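Local coordinates for protein N-acyl homoserine lactonase (Bacillus thuringiensis, PDB 4J5H) that hydrolyses the lactone ring of N-acyl-L-homoserine lactone signals at a two-zinc site, with short- and long-chain substrates accepted and highest activity on the ten-carbon form, at residues C18-S23 / L35-W40; A196-E201 / F237-E242; G56-A61 / L109-A114; T6-Y11 / E183-G188. The protein carries 1 engineered substitution. All coordinates share one frame; numbering follows the deposited sequence.

Contact 1: C18-S23 / L35-W40. With 1K4 (N-decanoyl-L-homoserine), chain D.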
# COMPACT_ATOMS: atom_id res chain seq x y z
N CYS A 18 -7.48 3.38 9.75
CA CYS A 18 -6.86 4.54 10.36
C CYS A 18 -7.71 5.76 10.12
O CYS A 18 -8.29 5.93 9.05
CB CYS A 18 -5.43 4.75 9.89
SG CYS A 18 -5.23 5.08 8.12
N MET A 19 -7.78 6.60 11.15
CA MET A 19 -8.46 7.88 11.05
C MET A 19 -7.46 8.84 10.46
O MET A 19 -6.31 8.89 10.89
CB MET A 19 -8.87 8.44 12.40
CG MET A 19 -9.67 7.51 13.26
SD MET A 19 -11.23 6.94 12.56
CE MET A 19 -12.03 8.50 12.24
N LEU A 20 -7.94 9.61 9.50
CA LEU A 20 -7.14 10.61 8.81
C LEU A 20 -7.99 11.85 8.59
O LEU A 20 -9.14 11.78 8.14
CB LEU A 20 -6.65 10.09 7.45
CG LEU A 20 -5.79 11.01 6.61
CD1 LEU A 20 -4.52 11.41 7.35
CD2 LEU A 20 -5.44 10.30 5.30
N ASP A 21 -7.42 13.02 8.87
CA ASP A 21 -8.15 14.24 8.56
C ASP A 21 -8.50 14.30 7.08
O ASP A 21 -7.69 13.96 6.20
CB ASP A 21 -7.37 15.49 8.95
CG ASP A 21 -8.23 16.72 8.84
OD1 ASP A 21 -8.95 17.00 9.82
OD2 ASP A 21 -8.25 17.34 7.75
N HIS A 22 -9.71 14.79 6.79
CA HIS A 22 -10.16 14.77 5.40
C HIS A 22 -9.35 15.68 4.47
O HIS A 22 -9.37 15.47 3.25
CB HIS A 22 -11.68 15.02 5.28
CG HIS A 22 -12.15 16.38 5.68
ND1 HIS A 22 -13.45 16.79 5.44
CD2 HIS A 22 -11.54 17.41 6.30
CE1 HIS A 22 -13.61 18.02 5.90
NE2 HIS A 22 -12.47 18.42 6.42
N SER A 23 -8.59 16.62 5.04
CA SER A 23 -7.73 17.49 4.25
C SER A 23 -6.56 16.71 3.65
O SER A 23 -5.95 17.19 2.71
CB SER A 23 -7.22 18.67 5.09
OG SER A 23 -6.37 18.26 6.14
N LEU A 35 -11.77 10.95 8.87
CA LEU A 35 -12.33 9.87 8.08
C LEU A 35 -11.72 8.56 8.52
O LEU A 35 -10.49 8.46 8.65
CB LEU A 35 -12.00 10.08 6.60
CG LEU A 35 -12.35 11.38 5.92
CD1 LEU A 35 -11.85 11.41 4.47
CD2 LEU A 35 -13.86 11.54 6.03
N ASN A 36 -12.56 7.55 8.73
CA ASN A 36 -12.11 6.21 9.11
C ASN A 36 -11.84 5.38 7.85
O ASN A 36 -12.73 4.82 7.25
CB ASN A 36 -13.12 5.53 10.06
CG ASN A 36 -12.57 4.24 10.65
OD1 ASN A 36 -11.70 3.62 10.05
ND2 ASN A 36 -13.07 3.84 11.82
N LEU A 37 -10.56 5.33 7.45
CA LEU A 37 -10.16 4.82 6.14
C LEU A 37 -9.65 3.40 6.26
O LEU A 37 -9.07 3.05 7.30
CB LEU A 37 -9.03 5.64 5.57
CG LEU A 37 -9.31 7.10 5.29
CD1 LEU A 37 -8.04 7.73 4.75
CD2 LEU A 37 -10.47 7.23 4.34
N PRO A 38 -9.84 2.59 5.20
CA PRO A 38 -9.32 1.23 5.24
C PRO A 38 -7.81 1.22 5.02
O PRO A 38 -7.29 2.01 4.24
CB PRO A 38 -10.03 0.56 4.06
CG PRO A 38 -10.23 1.68 3.08
CD PRO A 38 -10.53 2.89 3.93
N VAL A 39 -7.14 0.28 5.68
CA VAL A 39 -5.76 -0.10 5.40
C VAL A 39 -5.84 -1.48 4.76
O VAL A 39 -6.53 -2.37 5.27
CB VAL A 39 -4.94 -0.17 6.69
CG1 VAL A 39 -3.52 -0.70 6.46
CG2 VAL A 39 -4.88 1.22 7.34
N TRP A 40 -5.14 -1.65 3.63
CA TRP A 40 -5.21 -2.85 2.82
C TRP A 40 -3.83 -3.52 2.75
O TRP A 40 -2.79 -2.86 2.68
CB TRP A 40 -5.60 -2.52 1.37
CG TRP A 40 -6.96 -1.98 1.19
CD1 TRP A 40 -7.27 -0.70 0.90
CD2 TRP A 40 -8.18 -2.71 1.23
NE1 TRP A 40 -8.63 -0.56 0.78
CE2 TRP A 40 -9.22 -1.78 0.97
CE3 TRP A 40 -8.50 -4.05 1.44
CZ2 TRP A 40 -10.57 -2.15 0.92
CZ3 TRP A 40 -9.85 -4.41 1.41
CH2 TRP A 40 -10.86 -3.48 1.15
O 1K4 D . 0.51 6.98 3.36
C 1K4 D . -0.37 6.56 4.12
OXT 1K4 D . -1.04 5.52 3.80
CA 1K4 D . -0.61 7.32 5.41
CB 1K4 D . -2.13 7.58 5.47
CAG 1K4 D . -2.64 7.98 6.83
OAD 1K4 D . -2.24 6.99 7.78
N 1K4 D . 0.05 8.63 5.44
CAQ 1K4 D . 1.34 8.70 5.77
OAB 1K4 D . 2.03 7.73 6.13
CAN 1K4 D . 1.97 10.06 5.71
CAM 1K4 D . 3.06 10.26 6.75
CAL 1K4 D . 2.44 10.24 8.15
CAK 1K4 D . 3.44 10.63 9.23
CAJ 1K4 D . 3.77 9.48 10.16
CAI 1K4 D . 4.57 10.02 11.35
CAH 1K4 D . 5.79 9.16 11.64
CAF 1K4 D . 6.33 9.30 13.06
CAA 1K4 D . 6.41 10.73 13.55

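Contact 2: A196-E201 / F237-E242. With ZN (zinc ion), chain B; 1K4 (N-decanoyl-L-homoserine), chain D.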
# COMPACT_ATOMS: atom_id res chain seq x y z
N ALA A 196 -0.57 6.22 -4.98
CA ALA A 196 -0.49 7.15 -6.10
C ALA A 196 -1.85 7.88 -6.29
O ALA A 196 -1.92 8.92 -6.93
CB ALA A 196 -0.07 6.45 -7.37
N SER A 197 -2.92 7.36 -5.68
CA SER A 197 -4.21 8.09 -5.51
C SER A 197 -4.98 7.43 -4.34
O SER A 197 -5.33 6.26 -4.41
CB SER A 197 -5.04 7.98 -6.79
OG SER A 197 -4.61 8.92 -7.74
N TYR A 198 -5.24 8.18 -3.26
CA TYR A 198 -6.01 7.65 -2.15
C TYR A 198 -7.43 7.31 -2.59
O TYR A 198 -7.96 6.28 -2.19
CB TYR A 198 -6.11 8.66 -1.01
CG TYR A 198 -4.90 8.89 -0.14
CD1 TYR A 198 -3.77 8.08 -0.19
CD2 TYR A 198 -4.92 9.91 0.80
CE1 TYR A 198 -2.72 8.29 0.67
CE2 TYR A 198 -3.88 10.14 1.67
CZ TYR A 198 -2.77 9.33 1.61
OH TYR A 198 -1.72 9.55 2.48
N THR A 199 -8.00 8.14 -3.44
CA THR A 199 -9.39 8.00 -3.86
C THR A 199 -9.57 8.11 -5.36
O THR A 199 -8.72 8.66 -6.07
CB THR A 199 -10.29 9.09 -3.24
OG1 THR A 199 -9.97 10.35 -3.82
CG2 THR A 199 -10.13 9.13 -1.73
N LYS A 200 -10.73 7.65 -5.82
CA LYS A 200 -11.10 7.82 -7.22
C LYS A 200 -10.97 9.27 -7.68
O LYS A 200 -10.50 9.52 -8.80
CB LYS A 200 -12.52 7.32 -7.46
CG LYS A 200 -12.94 7.38 -8.92
CD LYS A 200 -14.27 6.67 -9.14
CE LYS A 200 -14.77 6.88 -10.57
NZ LYS A 200 -16.22 6.58 -10.70
N GLU A 201 -11.40 10.22 -6.86
CA GLU A 201 -11.32 11.62 -7.29
C GLU A 201 -9.88 12.15 -7.37
O GLU A 201 -9.58 13.06 -8.17
CB GLU A 201 -12.24 12.53 -6.47
CG GLU A 201 -11.74 12.96 -5.11
CD GLU A 201 -12.68 13.94 -4.43
OE1 GLU A 201 -12.50 14.19 -3.22
OE2 GLU A 201 -13.61 14.47 -5.09
N PHE A 237 -8.09 2.01 -5.73
CA PHE A 237 -7.36 3.10 -5.11
C PHE A 237 -6.92 2.76 -3.70
O PHE A 237 -7.34 1.76 -3.11
CB PHE A 237 -8.23 4.35 -5.17
CG PHE A 237 -8.70 4.63 -6.57
CD1 PHE A 237 -7.83 5.12 -7.52
CD2 PHE A 237 -10.04 4.36 -6.94
CE1 PHE A 237 -8.23 5.34 -8.82
CE2 PHE A 237 -10.45 4.57 -8.25
CZ PHE A 237 -9.54 5.06 -9.19
N GLY A 238 -6.09 3.61 -3.13
CA GLY A 238 -5.37 3.25 -1.89
C GLY A 238 -6.15 3.25 -0.59
O GLY A 238 -5.99 2.36 0.27
N HIS A 239 -7.00 4.26 -0.42
CA HIS A 239 -7.79 4.44 0.84
C HIS A 239 -9.11 5.11 0.50
O HIS A 239 -9.33 6.30 0.80
CB HIS A 239 -7.03 5.31 1.85
CG HIS A 239 -5.67 4.80 2.23
ND1 HIS A 239 -5.50 3.73 3.08
CD2 HIS A 239 -4.42 5.20 1.88
CE1 HIS A 239 -4.21 3.52 3.26
NE2 HIS A 239 -3.53 4.38 2.52
N ASP A 240 -9.97 4.35 -0.18
CA ASP A 240 -11.22 4.94 -0.76
C ASP A 240 -12.42 4.28 -0.09
O ASP A 240 -12.74 3.10 -0.35
CB ASP A 240 -11.25 4.74 -2.27
CG ASP A 240 -12.36 5.54 -2.95
OD1 ASP A 240 -13.44 5.71 -2.33
OD2 ASP A 240 -12.18 6.03 -4.07
N ILE A 241 -13.08 5.06 0.79
CA ILE A 241 -14.21 4.58 1.59
C ILE A 241 -15.39 4.22 0.69
O ILE A 241 -16.11 3.26 0.95
CB ILE A 241 -14.66 5.64 2.63
CG1 ILE A 241 -13.65 5.70 3.79
CG2 ILE A 241 -16.02 5.30 3.21
CD1 ILE A 241 -13.95 6.81 4.81
N GLU A 242 -15.56 4.97 -0.39
CA GLU A 242 -16.67 4.71 -1.30
C GLU A 242 -16.42 3.42 -2.07
O GLU A 242 -17.26 2.52 -2.10
CB GLU A 242 -16.88 5.89 -2.25
CG GLU A 242 -17.18 7.22 -1.55
CD GLU A 242 -18.50 7.24 -0.80
OE1 GLU A 242 -18.68 8.16 0.04
OE2 GLU A 242 -19.37 6.37 -1.03
ZN ZN B . -1.52 4.60 2.34
O 1K4 D . 0.51 6.98 3.36
C 1K4 D . -0.37 6.56 4.12
OXT 1K4 D . -1.04 5.52 3.80
CA 1K4 D . -0.61 7.32 5.41
CB 1K4 D . -2.13 7.58 5.47
CAG 1K4 D . -2.64 7.98 6.83
OAD 1K4 D . -2.24 6.99 7.78
N 1K4 D . 0.05 8.63 5.44
CAQ 1K4 D . 1.34 8.70 5.77
OAB 1K4 D . 2.03 7.73 6.13
CAN 1K4 D . 1.97 10.06 5.71
CAM 1K4 D . 3.06 10.26 6.75
CAL 1K4 D . 2.44 10.24 8.15
CAK 1K4 D . 3.44 10.63 9.23
CAJ 1K4 D . 3.77 9.48 10.16
CAI 1K4 D . 4.57 10.02 11.35
CAH 1K4 D . 5.79 9.16 11.64
CAF 1K4 D . 6.33 9.30 13.06
CAA 1K4 D . 6.41 10.73 13.55

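Contact 3: G56-A61 / L109-A114. Engineered in segment 109-114: Trp111 (natural residue Phe). With ZN (zinc ion), chain B; ZN (zinc ion), chain C; 1K4 (N-decanoyl-L-homoserine), chain D.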
# COMPACT_ATOMS: atom_id res chain seq x y z
N GLY A 56 0.66 -3.87 6.48
CA GLY A 56 -0.14 -3.26 7.54
C GLY A 56 0.66 -2.38 8.50
O GLY A 56 1.72 -1.83 8.17
N MET A 57 0.11 -2.26 9.70
CA MET A 57 0.55 -1.29 10.71
C MET A 57 1.46 -1.95 11.73
O MET A 57 1.42 -3.17 11.91
CB MET A 57 -0.68 -0.68 11.38
CG MET A 57 -1.43 0.28 10.45
SD MET A 57 -3.00 0.90 11.09
CE MET A 57 -4.01 -0.55 10.97
N PRO A 58 2.28 -1.14 12.42
CA PRO A 58 3.22 -1.72 13.38
C PRO A 58 2.55 -2.14 14.69
O PRO A 58 1.46 -1.66 15.01
CB PRO A 58 4.17 -0.59 13.64
CG PRO A 58 3.38 0.64 13.44
CD PRO A 58 2.39 0.33 12.36
N GLU A 59 3.19 -3.01 15.45
CA GLU A 59 2.59 -3.50 16.71
C GLU A 59 2.31 -2.36 17.68
O GLU A 59 1.39 -2.47 18.50
CB GLU A 59 3.42 -4.56 17.39
CG GLU A 59 4.81 -4.14 17.77
CD GLU A 59 4.93 -3.37 19.09
OE1 GLU A 59 5.77 -2.46 19.12
OE2 GLU A 59 4.23 -3.65 20.08
N SER A 60 3.09 -1.29 17.59
CA SER A 60 2.91 -0.14 18.46
C SER A 60 1.57 0.55 18.25
O SER A 60 1.12 1.32 19.12
CB SER A 60 4.04 0.87 18.25
OG SER A 60 4.07 1.30 16.88
N ALA A 61 0.93 0.30 17.09
CA ALA A 61 -0.39 0.85 16.81
C ALA A 61 -1.54 0.02 17.42
O ALA A 61 -2.66 0.47 17.43
CB ALA A 61 -0.58 0.99 15.30
N LEU A 109 7.15 2.80 2.10
CA LEU A 109 7.50 2.49 3.49
C LEU A 109 6.80 3.37 4.53
O LEU A 109 7.21 3.44 5.70
CB LEU A 109 9.03 2.52 3.64
CG LEU A 109 9.79 1.44 2.87
CD1 LEU A 109 11.30 1.59 3.03
CD2 LEU A 109 9.36 0.03 3.18
N HIS A 110 5.70 4.02 4.12
CA HIS A 110 4.82 4.65 5.09
C HIS A 110 4.30 3.65 6.11
O HIS A 110 4.21 2.46 5.84
CB HIS A 110 3.69 5.41 4.41
CG HIS A 110 4.13 6.68 3.73
ND1 HIS A 110 3.36 7.34 2.81
CD2 HIS A 110 5.27 7.40 3.86
CE1 HIS A 110 4.00 8.42 2.40
NE2 HIS A 110 5.17 8.47 3.00
N TRP A 111 3.94 4.18 7.27
CA TRP A 111 3.75 3.41 8.50
C TRP A 111 2.67 2.34 8.42
O TRP A 111 2.76 1.32 9.07
CB TRP A 111 3.51 4.38 9.69
CG TRP A 111 2.13 4.98 9.63
CD1 TRP A 111 1.70 6.01 8.84
CD2 TRP A 111 0.98 4.49 10.32
NE1 TRP A 111 0.35 6.20 9.01
CE2 TRP A 111 -0.11 5.29 9.92
CE3 TRP A 111 0.78 3.48 11.26
CZ2 TRP A 111 -1.40 5.09 10.42
CZ3 TRP A 111 -0.50 3.29 11.76
CH2 TRP A 111 -1.58 4.09 11.32
N ASP A 112 1.65 2.61 7.62
CA ASP A 112 0.51 1.72 7.46
C ASP A 112 0.63 0.78 6.26
O ASP A 112 -0.29 0.02 5.97
CB ASP A 112 -0.82 2.48 7.44
CG ASP A 112 -0.91 3.50 6.32
OD1 ASP A 112 0.09 4.15 5.96
OD2 ASP A 112 -2.03 3.70 5.83
N HIS A 113 1.79 0.85 5.60
CA HIS A 113 2.13 -0.02 4.47
C HIS A 113 3.32 -0.94 4.73
O HIS A 113 3.39 -2.04 4.15
CB HIS A 113 2.40 0.80 3.23
CG HIS A 113 1.21 1.52 2.76
ND1 HIS A 113 0.34 0.98 1.83
CD2 HIS A 113 0.70 2.72 3.12
CE1 HIS A 113 -0.67 1.82 1.67
NE2 HIS A 113 -0.45 2.89 2.42
N ALA A 114 4.21 -0.54 5.65
CA ALA A 114 5.40 -1.32 5.98
C ALA A 114 5.58 -1.58 7.46
O ALA A 114 6.63 -2.07 7.89
CB ALA A 114 6.63 -0.62 5.39
ZN ZN B . -1.52 4.60 2.34
ZN ZN C . 1.57 6.64 1.82
O 1K4 D . 0.51 6.98 3.36
C 1K4 D . -0.37 6.56 4.12
OXT 1K4 D . -1.04 5.52 3.80
CA 1K4 D . -0.61 7.32 5.41
CB 1K4 D . -2.13 7.58 5.47
CAG 1K4 D . -2.64 7.98 6.83
OAD 1K4 D . -2.24 6.99 7.78
N 1K4 D . 0.05 8.63 5.44
CAQ 1K4 D . 1.34 8.70 5.77
OAB 1K4 D . 2.03 7.73 6.13
CAN 1K4 D . 1.97 10.06 5.71
CAM 1K4 D . 3.06 10.26 6.75
CAL 1K4 D . 2.44 10.24 8.15
CAK 1K4 D . 3.44 10.63 9.23
CAJ 1K4 D . 3.77 9.48 10.16
CAI 1K4 D . 4.57 10.02 11.35
CAH 1K4 D . 5.79 9.16 11.64
CAF 1K4 D . 6.33 9.30 13.06
CAA 1K4 D . 6.41 10.73 13.55
O HOH W 1 -0.62 -2.24 4.41

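Contact 4: T6-Y11 / E183-G188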
# COMPACT_ATOMS: atom_id res chain seq x y z
N THR A 6 -0.76 -15.76 -15.89
CA THR A 6 -1.57 -14.86 -15.07
C THR A 6 -1.52 -15.27 -13.61
O THR A 6 -1.24 -16.41 -13.27
CB THR A 6 -3.05 -14.90 -15.50
OG1 THR A 6 -3.50 -16.26 -15.47
CG2 THR A 6 -3.24 -14.37 -16.90
N VAL A 7 -1.81 -14.31 -12.74
CA VAL A 7 -2.04 -14.59 -11.31
C VAL A 7 -3.34 -15.37 -11.12
O VAL A 7 -4.36 -15.03 -11.71
CB VAL A 7 -2.04 -13.24 -10.57
CG1 VAL A 7 -2.57 -13.32 -9.16
CG2 VAL A 7 -0.63 -12.66 -10.62
N LYS A 8 -3.31 -16.42 -10.29
CA LYS A 8 -4.48 -17.26 -10.09
C LYS A 8 -5.55 -16.53 -9.30
O LYS A 8 -6.74 -16.61 -9.63
CB LYS A 8 -4.09 -18.55 -9.38
CG LYS A 8 -3.09 -19.39 -10.17
CD LYS A 8 -2.89 -20.75 -9.51
CE LYS A 8 -2.01 -20.67 -8.27
NZ LYS A 8 -1.25 -21.93 -8.08
N LYS A 9 -5.13 -15.84 -8.23
CA LYS A 9 -6.07 -15.12 -7.38
C LYS A 9 -5.44 -13.86 -6.86
O LYS A 9 -4.27 -13.89 -6.43
CB LYS A 9 -6.51 -15.94 -6.16
CG LYS A 9 -7.07 -17.29 -6.46
CD LYS A 9 -7.48 -18.05 -5.22
CE LYS A 9 -8.08 -19.39 -5.60
NZ LYS A 9 -8.57 -20.13 -4.40
N LEU A 10 -6.22 -12.78 -6.84
CA LEU A 10 -5.80 -11.53 -6.21
C LEU A 10 -6.80 -11.25 -5.11
O LEU A 10 -7.99 -10.99 -5.38
CB LEU A 10 -5.76 -10.42 -7.23
CG LEU A 10 -5.65 -8.98 -6.68
CD1 LEU A 10 -4.54 -8.78 -5.67
CD2 LEU A 10 -5.58 -7.95 -7.80
N TYR A 11 -6.30 -11.35 -3.85
CA TYR A 11 -7.14 -11.09 -2.68
C TYR A 11 -6.89 -9.70 -2.12
O TYR A 11 -5.73 -9.28 -1.93
CB TYR A 11 -6.80 -12.05 -1.57
CG TYR A 11 -7.16 -13.52 -1.74
CD1 TYR A 11 -8.48 -13.95 -1.61
CD2 TYR A 11 -6.17 -14.50 -1.95
CE1 TYR A 11 -8.80 -15.29 -1.71
CE2 TYR A 11 -6.49 -15.84 -2.02
CZ TYR A 11 -7.81 -16.23 -1.89
OH TYR A 11 -8.14 -17.57 -1.95
N GLU A 183 -2.11 -9.01 -13.94
CA GLU A 183 -2.97 -9.75 -14.85
C GLU A 183 -3.49 -10.98 -14.12
O GLU A 183 -2.70 -11.84 -13.77
CB GLU A 183 -2.19 -10.17 -16.12
CG GLU A 183 -1.91 -9.05 -17.12
CD GLU A 183 -3.18 -8.45 -17.74
OE1 GLU A 183 -4.18 -9.16 -17.96
OE2 GLU A 183 -3.15 -7.24 -18.01
N THR A 184 -4.80 -11.05 -13.87
CA THR A 184 -5.38 -12.18 -13.16
C THR A 184 -6.18 -13.10 -14.10
O THR A 184 -6.70 -12.68 -15.14
CB THR A 184 -6.32 -11.80 -11.98
OG1 THR A 184 -7.62 -11.44 -12.45
CG2 THR A 184 -5.75 -10.63 -11.13
N GLU A 185 -6.26 -14.36 -13.69
CA GLU A 185 -6.99 -15.35 -14.45
C GLU A 185 -8.48 -14.96 -14.58
O GLU A 185 -9.08 -15.10 -15.66
CB GLU A 185 -6.77 -16.75 -13.85
CG GLU A 185 -7.35 -17.94 -14.60
CD GLU A 185 -7.02 -19.26 -13.91
OE1 GLU A 185 -5.95 -19.37 -13.27
OE2 GLU A 185 -7.83 -20.20 -14.02
N GLN A 186 -9.08 -14.45 -13.51
CA GLN A 186 -10.52 -14.21 -13.50
C GLN A 186 -10.93 -12.87 -14.08
O GLN A 186 -12.03 -12.75 -14.59
CB GLN A 186 -11.08 -14.33 -12.07
CG GLN A 186 -10.95 -15.73 -11.48
CD GLN A 186 -11.67 -16.78 -12.31
OE1 GLN A 186 -11.06 -17.77 -12.75
NE2 GLN A 186 -12.97 -16.57 -12.53
N SER A 187 -10.04 -11.88 -14.03
CA SER A 187 -10.41 -10.49 -14.32
C SER A 187 -9.62 -9.79 -15.40
O SER A 187 -10.03 -8.72 -15.86
CB SER A 187 -10.29 -9.65 -13.05
OG SER A 187 -11.14 -10.14 -12.03
N GLY A 188 -8.49 -10.38 -15.79
CA GLY A 188 -7.57 -9.71 -16.70
C GLY A 188 -6.81 -8.61 -16.00
O GLY A 188 -6.30 -8.80 -14.89
O HOH W 2 -3.13 -18.64 -13.51
O HOH W 3 -8.03 -14.41 -10.79
O HOH W 4 -8.51 -18.40 -10.84

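Contact 1: C18-S23 / L35-W40
Cys18 and Leu37 form a hydrogen-bonded pair in the antiparallel ladder between strands 9-21 and 34-46, neighbours in the larger sheet of the metallo-beta-lactamase fold. Cys18 N donates to Leu37 O over 2.9 Å, and Leu37 N answers to Cys18 O over 2.8 Å. The short strand axes nevertheless run at 128°, well short of strictly antiparallel. The thiol lies on the same face as Leu20 and Leu37. In one of its two conformations SG lies 4.0 Å from Val39 CG2 and 3.6 Å from OAD, the alcohol oxygen of the bound N-decanoyl-L-homoserine, so these approaches are provisional. Met19 projects from the other face and pairs with Asn36 in the non-hydrogen-bonded position, where Met19 CA approaches Leu35 O to 3.2 Å in a CA-H...O contact. Turns at chi2 (-60°) and chi3 (-56°) fold the thioether back over the neighbouring strand. Met19 SD thereby reaches 3.4 Å from Asn36 CB, with CE beside the Leu35-Asn36 peptide, while the amide oxygen of Asn36 is occupied by Arg17. Leu20 exchanges a second pair of backbone bonds with Leu35. One of its methyls, CD2, meets Leu37 CD1 at 3.7 Å, and both methyls border carbon CAG of the ligand, so this face of the ladder helps wall the substrate pocket. At Asp21 the strand gives way to an Asx turn. His22 sets its CB 3.7 Å from Leu35 CD1, while its ring leads away to bond Thr30 through NE2. Ser23 closes the turn by giving both its backbone N and OG to Asp21 OD2, from opposite faces of the carboxylate plane.

Contact 2: A196-E201 / F237-E242
Tyr198 and His239 meet in the buried half of this contact as an offset edge-to-face pair: the imidazole edge is turned to the phenol face, with the ring planes at 83° and CD2 of His239 3.6 Å from CD1 of Tyr198. Two backbone bonds run alongside. Gly238 N donates to Ser197 O at 3.0 Å, and His239 N reaches Tyr198 O at 2.9 Å. The imidazole is held at both nitrogens, since ND1 bonds to Pro38 O while NE2 binds a zinc ion at 2.0 Å. Carboxylate oxygen OXT of N-decanoyl-L-homoserine coordinates the same metal, together with His113 and Asp195. This is the usual placing of the last zinc histidine in the metallo-beta-lactamase fold, on a loop following a late strand, here 234-237. Tyr198 also flanks the product, its OH lying 3.5 Å from the other carboxylate oxygen, O. Further from the metals the packing passes to helix ends. Thr199 and Asp240 both stand at N-cap positions, and Asp240, with CG anti to its N (chi1 -169°), swings OD2 across to Lys200 N at 2.8 Å, so its carboxylate serves the start of the opposing helix. Its other oxygen, OD1, bonds Gln243 N and, weakly, Glu242 N within its own helix. Lys200 CA makes a CH-pi contact over one face of the Phe237 ring, 3.6 Å from its centroid. Beyond CG the lysine chain extends away from the contact towards solvent.

Contact 3: G56-A61 / L109-A114
The backbone around Gly56 and Met57 runs past the turn at Trp111-His113, with Met57 CA 4.4 Å from Asp112 CA, and is joined to it by one water that accepts from Gly56 N and donates to Asp112 O (2.8 Å). Direct contact falls mainly to Trp111, an engineered replacement of the natural phenylalanine. Its indole lies alongside Met57, pointing the same way, with CZ3 3.4 Å from Met57 CG. The sulfur completes a Met-aromatic contact, set obliquely 4.3 Å from SD to the centroid of the six-membered ring. Pro58 CD (3.7 Å from Trp111 CE3) and, more loosely, Ala61 CB lie at the ring edge. The segment 109-114 belongs to the HxHxDH signature of the metallo-beta-lactamase superfamily: His110 ND1 binds one zinc ion at 2.2 Å and His113 NE2 the other at 2.0 Å, with Asp54 hydrogen-bonded to His113 ND1. Asp112, whose CB rests on Met57 CG, puts CG between its N and carbonyl carbon (chi1 59°), which turns the carboxylate to the ligand, OD1 2.8 Å from OXT. At the opposite end of the indole, Trp111 NE1 donates to alcohol oxygen OAD of N-decanoyl-L-homoserine through a bent bond (N-H...O 135°).

Contact 4: T6-Y11 / E183-G188
A single backbone bridge, Val7 with Thr184, joins the start of the chain to a strand of the other sheet. Both bonds belong to Val7: its N donates to Glu183 O at 2.8 Å, and its O accepts from Glu185 N at 2.8 Å, so the valine peptide groups straddle Thr184. Beyond the bridge, water takes over. One molecule donates to both Thr6 O and Glu185 OE1. Two more donate to Lys8 O, one of them accepting from Gln186 N at 2.9 Å and the other donating also to Gln186 OE1, so the carbonyl of Lys8 is linked twice to the same residue. Side-chain contact is sparser. The Thr6 and Glu185 side chains cross at nearly a right angle, with OG1 of the threonine 3.7 Å from CB of the glutamate. Glu185 runs extended from CG anti to its N (chi1 -174°), which carries the carboxylate alongside Lys8 to its water. On the buried side Thr184 CG2 meets Leu10 CB at 3.9 Å. OG1 of Thr184 points instead into its own turn, accepting from Ser187 N at 2.9 Å in an ST motif, and also bonds the C-terminal carboxylate of Ile254. The turn is part of a hairpin, for Thr184 and Gly188 exchange backbone bonds between strands 178-184 and 188-194. On the opposing segment, Lys8 and Lys9 both face Glu45 in a classic beta bulge against strand 34-46, while Val7 and Leu10 lean on Ile182, bringing the two sheets of the fold together at this end.

Contacts 1, 2 and 3 gather round the bound N-decanoyl-L-homoserine: contacts 1 and 2 have centres 10 Å apart, contacts 1 and 3 14 Å, and contacts 2 and 3 18 Å. Contacts 2 and 3 also share one zinc ion, through His239 and His113, while Val39 of contact 1 packs on Asp112 of contact 3. The centre of contact 4 lies 21 to 28 Å from the other centres, away from the metals, yet strand 9-21 runs from it to contact 1. Along the chain, contact 4 closes a long loop that encloses contacts 1 and then 3; contact 2 follows. Distant parts of the sequence thus build one dizinc pocket, while contact 4 links the two sheets away from it.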